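Local atomic coordinates of putative glycosyl hydrolase (Bacteroides thetaiotaomicron VPI-5482, PDB entry 3K11), a protein that is of uncertain function but probably acts as a hydrolase, perhaps on glycosidic bonds of carbohydrate substrates. Residues 239-244 and 293-298; 274-279 and 333-338; 302-307 and 348-353; 224-229 and 284-289. One frame throughout, in Å; residues are numbered along the deposited sequence.

Interaction 1 (239-244 and 293-298); sequences RMFIPE and MDYFRA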
# COMPACT_ATOMS: atom_id res chain seq x y z
N ARG A 239 -7.33 3.84 -23.19
CA ARG A 239 -6.70 5.00 -22.55
C ARG A 239 -6.77 5.03 -21.02
O ARG A 239 -5.84 5.49 -20.39
CB ARG A 239 -7.38 6.25 -23.05
CG ARG A 239 -7.19 6.42 -24.55
CD ARG A 239 -8.02 7.54 -24.99
NE ARG A 239 -7.81 8.01 -26.36
CZ ARG A 239 -8.67 7.85 -27.37
NH1 ARG A 239 -9.77 7.09 -27.27
NH2 ARG A 239 -8.39 8.45 -28.52
N MSE A 240 -7.87 4.54 -20.47
CA MSE A 240 -8.17 4.74 -19.05
C MSE A 240 -7.84 3.54 -18.16
O MSE A 240 -7.60 3.73 -16.94
CB MSE A 240 -9.62 5.26 -18.93
CG MSE A 240 -9.85 6.58 -19.71
SE MSE A 240 -11.47 7.36 -19.18
CE MSE A 240 -10.64 8.35 -17.67
N PHE A 241 -7.77 2.33 -18.73
CA PHE A 241 -7.47 1.11 -17.92
C PHE A 241 -5.99 1.13 -17.60
O PHE A 241 -5.21 1.54 -18.45
CB PHE A 241 -7.86 -0.18 -18.63
CG PHE A 241 -7.88 -1.39 -17.71
CD1 PHE A 241 -8.78 -1.47 -16.65
CD2 PHE A 241 -7.06 -2.46 -17.94
CE1 PHE A 241 -8.81 -2.57 -15.83
CE2 PHE A 241 -7.09 -3.56 -17.07
CZ PHE A 241 -7.94 -3.61 -16.06
N ILE A 242 -5.63 0.63 -16.42
CA ILE A 242 -4.24 0.58 -15.95
C ILE A 242 -3.95 -0.91 -15.69
O ILE A 242 -4.22 -1.43 -14.60
CB ILE A 242 -4.02 1.35 -14.66
CG1 ILE A 242 -4.47 2.82 -14.77
CG2 ILE A 242 -2.50 1.41 -14.34
CD1 ILE A 242 -4.69 3.52 -13.48
N PRO A 243 -3.47 -1.63 -16.70
CA PRO A 243 -3.28 -3.09 -16.57
C PRO A 243 -2.43 -3.53 -15.41
O PRO A 243 -2.72 -4.58 -14.81
CB PRO A 243 -2.65 -3.50 -17.91
CG PRO A 243 -2.75 -2.38 -18.80
CD PRO A 243 -3.19 -1.17 -18.07
N GLU A 244 -1.45 -2.71 -15.03
CA GLU A 244 -0.57 -3.04 -13.90
C GLU A 244 -1.33 -3.07 -12.57
O GLU A 244 -0.88 -3.74 -11.65
CB GLU A 244 0.57 -2.00 -13.80
CG GLU A 244 1.47 -1.87 -15.07
CD GLU A 244 0.84 -1.11 -16.32
OE1 GLU A 244 -0.24 -0.48 -16.22
OE2 GLU A 244 1.45 -1.16 -17.43
N MSE A 293 -14.93 -8.91 -22.35
CA MSE A 293 -14.90 -9.82 -21.20
C MSE A 293 -13.55 -9.86 -20.51
O MSE A 293 -13.45 -9.91 -19.27
CB MSE A 293 -15.34 -11.22 -21.64
CG MSE A 293 -15.38 -12.24 -20.54
SE MSE A 293 -16.64 -11.89 -19.09
CE MSE A 293 -18.21 -12.34 -19.99
N ASP A 294 -12.49 -9.88 -21.28
CA ASP A 294 -11.15 -9.77 -20.73
C ASP A 294 -10.94 -8.50 -19.89
O ASP A 294 -10.34 -8.56 -18.82
CB ASP A 294 -10.11 -9.81 -21.85
CG ASP A 294 -9.94 -11.20 -22.47
OD1 ASP A 294 -10.50 -12.20 -21.95
OD2 ASP A 294 -9.27 -11.26 -23.52
N TYR A 295 -11.40 -7.36 -20.39
CA TYR A 295 -11.35 -6.12 -19.62
C TYR A 295 -12.14 -6.23 -18.35
O TYR A 295 -11.67 -5.80 -17.27
CB TYR A 295 -11.88 -4.91 -20.41
CG TYR A 295 -10.81 -4.18 -21.17
CD1 TYR A 295 -9.78 -3.54 -20.51
CD2 TYR A 295 -10.86 -4.08 -22.57
CE1 TYR A 295 -8.80 -2.86 -21.18
CE2 TYR A 295 -9.88 -3.35 -23.25
CZ TYR A 295 -8.85 -2.77 -22.53
OH TYR A 295 -7.90 -2.06 -23.22
N PHE A 296 -13.34 -6.79 -18.44
CA PHE A 296 -14.19 -6.98 -17.24
C PHE A 296 -13.52 -7.87 -16.21
O PHE A 296 -13.36 -7.49 -15.04
CB PHE A 296 -15.50 -7.66 -17.62
CG PHE A 296 -16.41 -7.90 -16.42
CD1 PHE A 296 -16.89 -6.83 -15.67
CD2 PHE A 296 -16.72 -9.20 -16.04
CE1 PHE A 296 -17.66 -7.05 -14.52
CE2 PHE A 296 -17.51 -9.45 -14.90
CZ PHE A 296 -17.99 -8.37 -14.16
N ARG A 297 -13.06 -9.02 -16.65
CA ARG A 297 -12.37 -9.91 -15.74
C ARG A 297 -11.11 -9.34 -15.09
O ARG A 297 -10.86 -9.58 -13.90
CB ARG A 297 -12.10 -11.24 -16.42
CG ARG A 297 -13.36 -12.08 -16.57
CD ARG A 297 -13.03 -13.35 -17.26
NE ARG A 297 -14.24 -14.17 -17.26
CZ ARG A 297 -14.61 -14.99 -18.24
NH1 ARG A 297 -13.83 -15.16 -19.32
NH2 ARG A 297 -15.78 -15.63 -18.15
N ALA A 298 -10.30 -8.58 -15.83
CA ALA A 298 -9.11 -7.95 -15.29
C ALA A 298 -9.50 -6.89 -14.24
O ALA A 298 -8.84 -6.76 -13.22
CB ALA A 298 -8.26 -7.30 -16.38
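Phe241, the first residue to leave helical geometry beyond helix 222-240, and Tyr295 of helix 289-304 mark the nearest approach of the two backbones, the Phe241 CA lying 8.4 Å from the Tyr295 CA. The contact joins a helix-to-strand junction to the flank of a later helix, in a helical array consistent with the six-hairpin, or (alpha/alpha)6, fold of the family's clan. It exemplifies two segments joined by apolar packing alone, with no hydrogen bond between them. The pair is an offset T-shaped stack, with the planes at 88° and the centroids of the Phe241 and Tyr295 rings 5.4 Å apart. Tyr295 presents its CD1-CE1 edge over one face of Phe241, near the rim, and the shortest touch runs from Tyr295 CE1 to Phe241 CD2 at 3.7 Å. Phe241 carries CG opposite its backbone N (chi1 -166°), which swings the ring out to the helix. Tyr248 meets the same ring edge-to-face, and Tyr295 also packs on Phe233, Leu234 and Ala237 of helix 222-240. With an alanine in place of Phe241, the Tyr295 edge would probably lose the face it rests on, and a gap would open beside Ala298. That methyl, about one helical turn beyond Tyr295, reaches the far end of the Phe241 ring obliquely: Ala298 CB lies 3.7 Å from Phe241 CZ.

Interaction 2 (274-279 and 333-338); sequences TACELL and VYCLAH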
# COMPACT_ATOMS: atom_id res chain seq x y z
N THR A 274 -20.73 -0.57 -16.31
CA THR A 274 -20.82 -0.48 -17.77
C THR A 274 -20.54 -1.81 -18.44
O THR A 274 -21.26 -2.25 -19.34
CB THR A 274 -19.81 0.55 -18.32
OG1 THR A 274 -20.15 1.82 -17.77
CG2 THR A 274 -19.89 0.65 -19.83
N ALA A 275 -19.48 -2.48 -18.00
CA ALA A 275 -19.17 -3.82 -18.53
C ALA A 275 -20.34 -4.77 -18.31
O ALA A 275 -20.70 -5.52 -19.21
CB ALA A 275 -17.89 -4.34 -17.89
N CYS A 276 -20.96 -4.76 -17.12
CA CYS A 276 -22.15 -5.58 -16.87
C CYS A 276 -23.31 -5.21 -17.78
O CYS A 276 -23.92 -6.10 -18.34
CB CYS A 276 -22.60 -5.47 -15.40
SG CYS A 276 -21.44 -6.20 -14.21
N GLU A 277 -23.60 -3.92 -17.93
CA GLU A 277 -24.70 -3.52 -18.79
C GLU A 277 -24.49 -3.93 -20.25
O GLU A 277 -25.44 -4.34 -20.95
CB GLU A 277 -24.90 -2.02 -18.70
CG GLU A 277 -25.42 -1.51 -17.35
CD GLU A 277 -26.87 -1.77 -17.13
OE1 GLU A 277 -27.20 -2.85 -16.60
OE2 GLU A 277 -27.68 -0.86 -17.39
N LEU A 278 -23.26 -3.79 -20.72
CA LEU A 278 -22.89 -4.17 -22.09
C LEU A 278 -22.90 -5.67 -22.29
O LEU A 278 -23.46 -6.17 -23.25
CB LEU A 278 -21.52 -3.56 -22.44
CG LEU A 278 -20.97 -3.80 -23.84
CD1 LEU A 278 -21.97 -3.38 -24.89
CD2 LEU A 278 -19.60 -3.09 -24.03
N LEU A 279 -22.31 -6.40 -21.34
CA LEU A 279 -22.32 -7.85 -21.42
C LEU A 279 -23.73 -8.48 -21.27
O LEU A 279 -24.00 -9.61 -21.75
CB LEU A 279 -21.28 -8.44 -20.47
CG LEU A 279 -19.83 -8.23 -20.84
CD1 LEU A 279 -18.99 -8.53 -19.65
CD2 LEU A 279 -19.40 -9.04 -22.08
N VAL A 333 -20.67 -4.66 -5.21
CA VAL A 333 -21.48 -5.82 -4.75
C VAL A 333 -22.46 -6.24 -5.86
O VAL A 333 -22.60 -7.43 -6.14
CB VAL A 333 -22.24 -5.51 -3.44
CG1 VAL A 333 -23.28 -6.61 -3.08
CG2 VAL A 333 -21.21 -5.33 -2.26
N TYR A 334 -23.15 -5.28 -6.45
CA TYR A 334 -24.06 -5.60 -7.55
C TYR A 334 -23.28 -6.30 -8.66
O TYR A 334 -23.71 -7.32 -9.18
CB TYR A 334 -24.78 -4.38 -8.15
CG TYR A 334 -25.36 -4.76 -9.50
CD1 TYR A 334 -26.51 -5.54 -9.59
CD2 TYR A 334 -24.73 -4.41 -10.69
CE1 TYR A 334 -26.99 -5.94 -10.82
CE2 TYR A 334 -25.21 -4.83 -11.95
CZ TYR A 334 -26.35 -5.59 -11.98
OH TYR A 334 -26.88 -6.00 -13.18
N CYS A 335 -22.19 -5.68 -9.09
CA CYS A 335 -21.48 -6.24 -10.23
C CYS A 335 -21.00 -7.65 -9.99
O CYS A 335 -21.02 -8.48 -10.88
CB CYS A 335 -20.28 -5.39 -10.58
SG CYS A 335 -20.82 -3.77 -11.25
N LEU A 336 -20.49 -7.89 -8.79
CA LEU A 336 -19.94 -9.20 -8.46
C LEU A 336 -21.03 -10.25 -8.37
O LEU A 336 -20.90 -11.34 -8.97
CB LEU A 336 -19.12 -9.12 -7.17
CG LEU A 336 -17.83 -8.33 -7.20
CD1 LEU A 336 -17.30 -8.13 -5.74
CD2 LEU A 336 -16.74 -8.93 -8.19
N ALA A 337 -22.13 -9.94 -7.69
CA ALA A 337 -23.25 -10.89 -7.59
C ALA A 337 -23.80 -11.19 -8.98
O ALA A 337 -24.11 -12.35 -9.31
CB ALA A 337 -24.34 -10.34 -6.68
N HIS A 338 -23.93 -10.14 -9.80
CA HIS A 338 -24.47 -10.29 -11.16
C HIS A 338 -23.59 -11.22 -12.02
O HIS A 338 -24.08 -12.12 -12.70
CB HIS A 338 -24.57 -8.94 -11.83
CG HIS A 338 -25.31 -8.96 -13.13
ND1 HIS A 338 -26.64 -9.31 -13.20
CD2 HIS A 338 -24.92 -8.67 -14.40
CE1 HIS A 338 -27.03 -9.27 -14.47
NE2 HIS A 338 -26.01 -8.86 -15.21
O HOH W 1 -26.03 -5.16 -15.50
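Cys276 and Cys335 meet in a buried contact between helices 265-281 and 326-342, which run roughly alongside each other, the axes of the two short segments 10.3 Å apart at closest approach and inclined at 37°. The contact divides into a close-packed half and a half held by water. In the close half Cys276 is the central residue. Its SG, set opposite the carbonyl carbon (chi1 -68°), reaches the Cys335 side chain, with Cys276 SG 3.9 Å from Cys335 SG. That is van der Waals contact between two thiols, far too long for a disulfide. Cys276 CB meanwhile approaches the His338 ring obliquely, 4.1 Å from His338 CD2, and lies more loosely against Tyr334 CE2 at 4.4 Å. Phe296 of helix 289-304 also packs on Cys276. The other half is looser. Here Glu277 and Tyr334 do not touch directly but share one water, which donates to Glu277 OE1 at 2.8 Å and accepts from Tyr334 OH at 2.6 Å. The same phenolic oxygen sits over the centre of the His338 ring, so Tyr334 and His338 brace each other one turn apart. Outside the segments Glu277 OE2 forms a salt bridge with Lys156, while the His338 ring nitrogens are hydrogen-bonded to Asp280 (NE2) and Glu409 (ND1), two carboxylates that would probably favour a protonated imidazole. Helices separated by an intervening helix in the sequence, yet running in broadly the same direction, are consistent with the alternating helical hairpins of an (alpha/alpha)6 barrel.

Interaction 3 (302-307 and 348-353); sequences GVTALQ and IAYGPV
Gln307 NE2 is gripped by two carbonyl oxygens, that of Val353 across the contact and that of Gly311 farther along its own chain. The bond from Gln307 NE2 to Val353 O is 3.2 Å long and moderately bent, 151° at the hydrogen, with the donor tilted somewhat out of the carbonyl plane. A chi1 of -171° points the extended Gln307 chain away from its own N and carries the amide across, sliding past Val353 until Gln307 OE1 rests 3.4 Å from Val353 CG1. Were a leucine to stand here, Val353 O and Gly311 O would probably each lose this donor. The principle is that the turn that follows a helix can be pinned by one side-chain amide: Gln307 closes a type I turn begun at Thr304, and Val353 lies where its helix is kinked at Pro352. Separately, Thr304 crosses Tyr350 at about a right angle. Its OG1 comes to the ring edge, 3.6 Å from Tyr350 CE1, while its methyl touches both that ring and Val353, with Thr304 CG2 4.1 Å from Val353 CG1. Thr304 OG1 is hydrogen-bonded to Val300 O, and Tyr350 OH to Asp258 of the second subunit. The contact thus ties the C-terminal part of helix 289-304 and the turn after it to helix 347-362, with Leu336 of helix 326-342 packed on Thr304 and Val353, and Trp313 of strand 313-314 packed on Gln307 and Val353.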
# COMPACT_ATOMS: atom_id res chain seq x y z
N GLY A 302 -8.61 -6.65 -10.09
CA GLY A 302 -7.96 -5.46 -9.49
C GLY A 302 -8.77 -4.84 -8.40
O GLY A 302 -8.24 -4.47 -7.38
N VAL A 303 -10.07 -4.72 -8.62
CA VAL A 303 -10.97 -4.14 -7.62
C VAL A 303 -11.05 -5.03 -6.39
O VAL A 303 -10.90 -4.55 -5.25
CB VAL A 303 -12.41 -3.86 -8.19
CG1 VAL A 303 -13.42 -3.54 -7.02
CG2 VAL A 303 -12.36 -2.70 -9.26
N THR A 304 -11.29 -6.33 -6.58
CA THR A 304 -11.58 -7.18 -5.45
C THR A 304 -10.39 -7.31 -4.54
O THR A 304 -10.55 -7.41 -3.34
CB THR A 304 -12.05 -8.54 -5.87
OG1 THR A 304 -11.10 -9.10 -6.80
CG2 THR A 304 -13.43 -8.48 -6.54
N ALA A 305 -9.18 -7.29 -5.09
CA ALA A 305 -7.96 -7.38 -4.28
C ALA A 305 -7.86 -6.25 -3.27
O ALA A 305 -7.11 -6.37 -2.31
CB ALA A 305 -6.73 -7.38 -5.16
N LEU A 306 -8.54 -5.13 -3.54
CA LEU A 306 -8.42 -3.96 -2.67
C LEU A 306 -9.60 -3.75 -1.72
O LEU A 306 -9.71 -2.71 -1.07
CB LEU A 306 -8.19 -2.73 -3.52
CG LEU A 306 -6.86 -2.80 -4.32
CD1 LEU A 306 -6.85 -1.66 -5.42
CD2 LEU A 306 -5.64 -2.72 -3.35
N GLN A 307 -10.46 -4.75 -1.60
CA GLN A 307 -11.52 -4.68 -0.61
C GLN A 307 -10.89 -4.56 0.78
O GLN A 307 -9.96 -5.30 1.13
CB GLN A 307 -12.37 -5.95 -0.65
CG GLN A 307 -13.64 -5.84 0.22
CD GLN A 307 -14.51 -7.07 0.11
OE1 GLN A 307 -14.00 -8.15 -0.06
NE2 GLN A 307 -15.82 -6.90 0.25
N ILE A 348 -17.04 -19.56 -5.94
CA ILE A 348 -16.26 -19.89 -4.75
C ILE A 348 -15.34 -18.69 -4.44
O ILE A 348 -15.20 -18.22 -3.28
CB ILE A 348 -15.43 -21.18 -4.92
CG1 ILE A 348 -16.32 -22.43 -4.96
CG2 ILE A 348 -14.43 -21.30 -3.77
CD1 ILE A 348 -15.63 -23.74 -5.44
N ALA A 349 -14.73 -18.16 -5.48
CA ALA A 349 -13.79 -17.06 -5.31
C ALA A 349 -14.43 -15.73 -4.92
O ALA A 349 -13.88 -15.00 -4.11
CB ALA A 349 -12.91 -16.87 -6.59
N TYR A 350 -15.58 -15.42 -5.52
CA TYR A 350 -16.16 -14.10 -5.36
C TYR A 350 -17.42 -13.99 -4.52
O TYR A 350 -17.78 -12.90 -4.12
CB TYR A 350 -16.34 -13.44 -6.74
CG TYR A 350 -15.00 -13.22 -7.42
CD1 TYR A 350 -14.05 -12.36 -6.87
CD2 TYR A 350 -14.65 -13.93 -8.58
CE1 TYR A 350 -12.83 -12.18 -7.47
CE2 TYR A 350 -13.38 -13.76 -9.18
CZ TYR A 350 -12.49 -12.87 -8.62
OH TYR A 350 -11.24 -12.64 -9.20
N GLY A 351 -18.14 -15.09 -4.29
CA GLY A 351 -19.35 -15.00 -3.49
C GLY A 351 -19.12 -14.36 -2.14
O GLY A 351 -19.88 -13.50 -1.73
N PRO A 352 -18.06 -14.77 -1.44
CA PRO A 352 -17.80 -14.17 -0.12
C PRO A 352 -17.41 -12.70 -0.14
O PRO A 352 -17.67 -11.98 0.84
CB PRO A 352 -16.67 -15.04 0.41
CG PRO A 352 -16.87 -16.35 -0.26
CD PRO A 352 -17.19 -15.94 -1.67
N VAL A 353 -16.82 -12.25 -1.25
CA VAL A 353 -16.51 -10.84 -1.48
C VAL A 353 -17.80 -10.04 -1.57
O VAL A 353 -17.97 -9.03 -0.89
CB VAL A 353 -15.68 -10.65 -2.75
CG1 VAL A 353 -15.35 -9.14 -2.97
CG2 VAL A 353 -14.36 -11.46 -2.64

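Interaction 4 (224-229 and 284-289); sequences KYLAEA and EDYPQR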
# COMPACT_ATOMS: atom_id res chain seq x y z
N LYS A 224 -25.61 -1.55 -35.78
CA LYS A 224 -24.93 -0.27 -35.68
C LYS A 224 -24.68 0.12 -34.21
O LYS A 224 -23.60 0.58 -33.85
CB LYS A 224 -25.80 0.77 -36.35
CG LYS A 224 -25.38 2.24 -36.23
CD LYS A 224 -26.25 3.08 -37.20
CE LYS A 224 -26.72 4.39 -36.68
NZ LYS A 224 -28.01 4.80 -37.42
N TYR A 225 -25.68 -0.07 -33.37
CA TYR A 225 -25.55 0.32 -31.96
C TYR A 225 -24.72 -0.67 -31.14
O TYR A 225 -23.98 -0.28 -30.25
CB TYR A 225 -26.93 0.64 -31.36
CG TYR A 225 -27.61 1.87 -31.97
CD1 TYR A 225 -26.89 2.98 -32.38
CD2 TYR A 225 -28.98 1.95 -32.05
CE1 TYR A 225 -27.52 4.09 -32.93
CE2 TYR A 225 -29.61 3.05 -32.59
CZ TYR A 225 -28.87 4.12 -33.01
OH TYR A 225 -29.47 5.24 -33.55
N LEU A 226 -24.81 -1.97 -31.43
CA LEU A 226 -23.88 -2.91 -30.80
C LEU A 226 -22.44 -2.53 -31.10
O LEU A 226 -21.62 -2.54 -30.23
CB LEU A 226 -24.15 -4.37 -31.27
CG LEU A 226 -25.42 -5.10 -30.81
CD1 LEU A 226 -25.58 -6.47 -31.56
CD2 LEU A 226 -25.48 -5.31 -29.28
N ALA A 227 -22.15 -2.19 -32.35
CA ALA A 227 -20.80 -1.85 -32.71
C ALA A 227 -20.36 -0.57 -32.06
O ALA A 227 -19.22 -0.49 -31.62
CB ALA A 227 -20.63 -1.79 -34.24
N GLU A 228 -21.23 0.44 -32.00
CA GLU A 228 -20.85 1.72 -31.36
C GLU A 228 -20.65 1.55 -29.88
O GLU A 228 -19.69 2.10 -29.32
CB GLU A 228 -21.89 2.79 -31.65
CG GLU A 228 -21.53 4.19 -31.13
CD GLU A 228 -20.29 4.79 -31.78
OE1 GLU A 228 -19.83 4.28 -32.83
OE2 GLU A 228 -19.79 5.79 -31.23
N ALA A 229 -21.50 0.77 -29.22
CA ALA A 229 -21.31 0.50 -27.78
C ALA A 229 -19.96 -0.13 -27.48
O ALA A 229 -19.21 0.29 -26.57
CB ALA A 229 -22.47 -0.37 -27.26
N GLU A 284 -23.66 -13.77 -27.24
CA GLU A 284 -22.52 -14.46 -26.67
C GLU A 284 -21.44 -14.76 -27.69
O GLU A 284 -20.31 -14.94 -27.31
CB GLU A 284 -22.96 -15.74 -26.00
CG GLU A 284 -23.90 -15.42 -24.85
CD GLU A 284 -23.73 -16.34 -23.67
OE1 GLU A 284 -23.46 -17.55 -23.88
OE2 GLU A 284 -23.87 -15.85 -22.53
N ASP A 285 -21.81 -14.71 -28.98
CA ASP A 285 -20.85 -14.90 -30.07
C ASP A 285 -20.45 -13.58 -30.75
O ASP A 285 -19.87 -13.62 -31.84
CB ASP A 285 -21.40 -15.90 -31.06
CG ASP A 285 -22.64 -15.42 -31.78
OD1 ASP A 285 -23.20 -14.35 -31.43
OD2 ASP A 285 -23.06 -16.13 -32.74
N TYR A 286 -20.68 -12.45 -30.09
CA TYR A 286 -20.34 -11.18 -30.68
C TYR A 286 -18.83 -11.17 -30.87
O TYR A 286 -18.08 -11.53 -29.95
CB TYR A 286 -20.84 -10.01 -29.84
CG TYR A 286 -20.77 -8.73 -30.63
CD1 TYR A 286 -21.75 -8.43 -31.53
CD2 TYR A 286 -19.72 -7.84 -30.47
CE1 TYR A 286 -21.70 -7.28 -32.31
CE2 TYR A 286 -19.66 -6.65 -31.24
CZ TYR A 286 -20.65 -6.39 -32.16
OH TYR A 286 -20.65 -5.26 -32.97
N PRO A 287 -18.36 -10.73 -32.06
CA PRO A 287 -16.92 -10.91 -32.33
C PRO A 287 -15.99 -10.15 -31.42
O PRO A 287 -14.89 -10.64 -31.17
CB PRO A 287 -16.78 -10.49 -33.81
CG PRO A 287 -17.95 -9.75 -34.14
CD PRO A 287 -19.06 -10.19 -33.25
N GLN A 288 -16.39 -8.98 -30.92
CA GLN A 288 -15.52 -8.29 -29.93
C GLN A 288 -15.83 -8.62 -28.44
O GLN A 288 -15.22 -8.05 -27.53
CB GLN A 288 -15.61 -6.77 -30.14
CG GLN A 288 -14.77 -6.25 -31.33
CD GLN A 288 -15.13 -6.90 -32.65
OE1 GLN A 288 -16.20 -6.64 -33.23
NE2 GLN A 288 -14.22 -7.76 -33.16
N ARG A 289 -16.76 -9.53 -28.17
CA ARG A 289 -17.08 -9.86 -26.79
C ARG A 289 -15.87 -10.31 -25.99
O ARG A 289 -15.75 -9.96 -24.83
CB ARG A 289 -18.20 -10.87 -26.71
CG ARG A 289 -18.70 -11.19 -25.25
CD ARG A 289 -19.81 -12.17 -25.32
NE ARG A 289 -20.45 -12.48 -24.04
CZ ARG A 289 -20.01 -13.39 -23.18
NH1 ARG A 289 -18.87 -14.02 -23.36
NH2 ARG A 289 -20.70 -13.64 -22.09
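Tyr286 carries this contact, laying the outer end of its ring and its hydroxyl against Leu226 and Ala227 on helix 222-240. It illustrates how a single aromatic side chain can dock an irregular loop on a helix without a hydrogen bond between them; the loop joins helices 265-281 and 289-304, consistent with the six-hairpin fold. Tyr286 extends its ring toward the helix, and Leu226 meets it at a slant: Leu226 CB is 3.9 Å from Tyr286 CE1, and Leu226 CD1 is 4.0 Å from the same carbon. The hydroxyl passes on to the next residue, where Tyr286 OH lies 3.4 Å from Ala227 CA and 3.7 Å from Ala227 CB. The Ala227 amide is also near, but its angle is too poor for a bond, leaving the touch one of van der Waals contact. Pro287 CD, from the following residue, lies over one ring face toward its rim, at the start of a type I turn from Tyr286 to Arg289. That turn leads into helix 289-304. Leu226, itself buried, also packs on Val281 of helix 265-281 and Ser215 of helix 202-217, while Val230, one turn along helix 222-240, touches Tyr286 and Gln288.

In the fold
Interaction 2 is the hub of the set. Phe296, on the helix of interaction 1, reaches it with Phe296 CD1 3.5 Å from Ala275 CB; Leu336 links it to interaction 3, with Leu336 CD1 3.5 Å from Val353 CG1; and Leu279 CD2 lies 3.9 Å from Arg289 CG of interaction 4. Interactions 1 and 4 share helix 222-240, and interactions 1 and 3 share helix 289-304. Interactions 3 and 4 stand apart, their centres about 28 Å from each other. 1,2-Ethanediol, probably from the crystallisation liquor, is bound about 4 Å from the Tyr295 side chain in interaction 1, and likewise about 4 Å from that of Tyr350 in interaction 3, which identifies no substrate pocket.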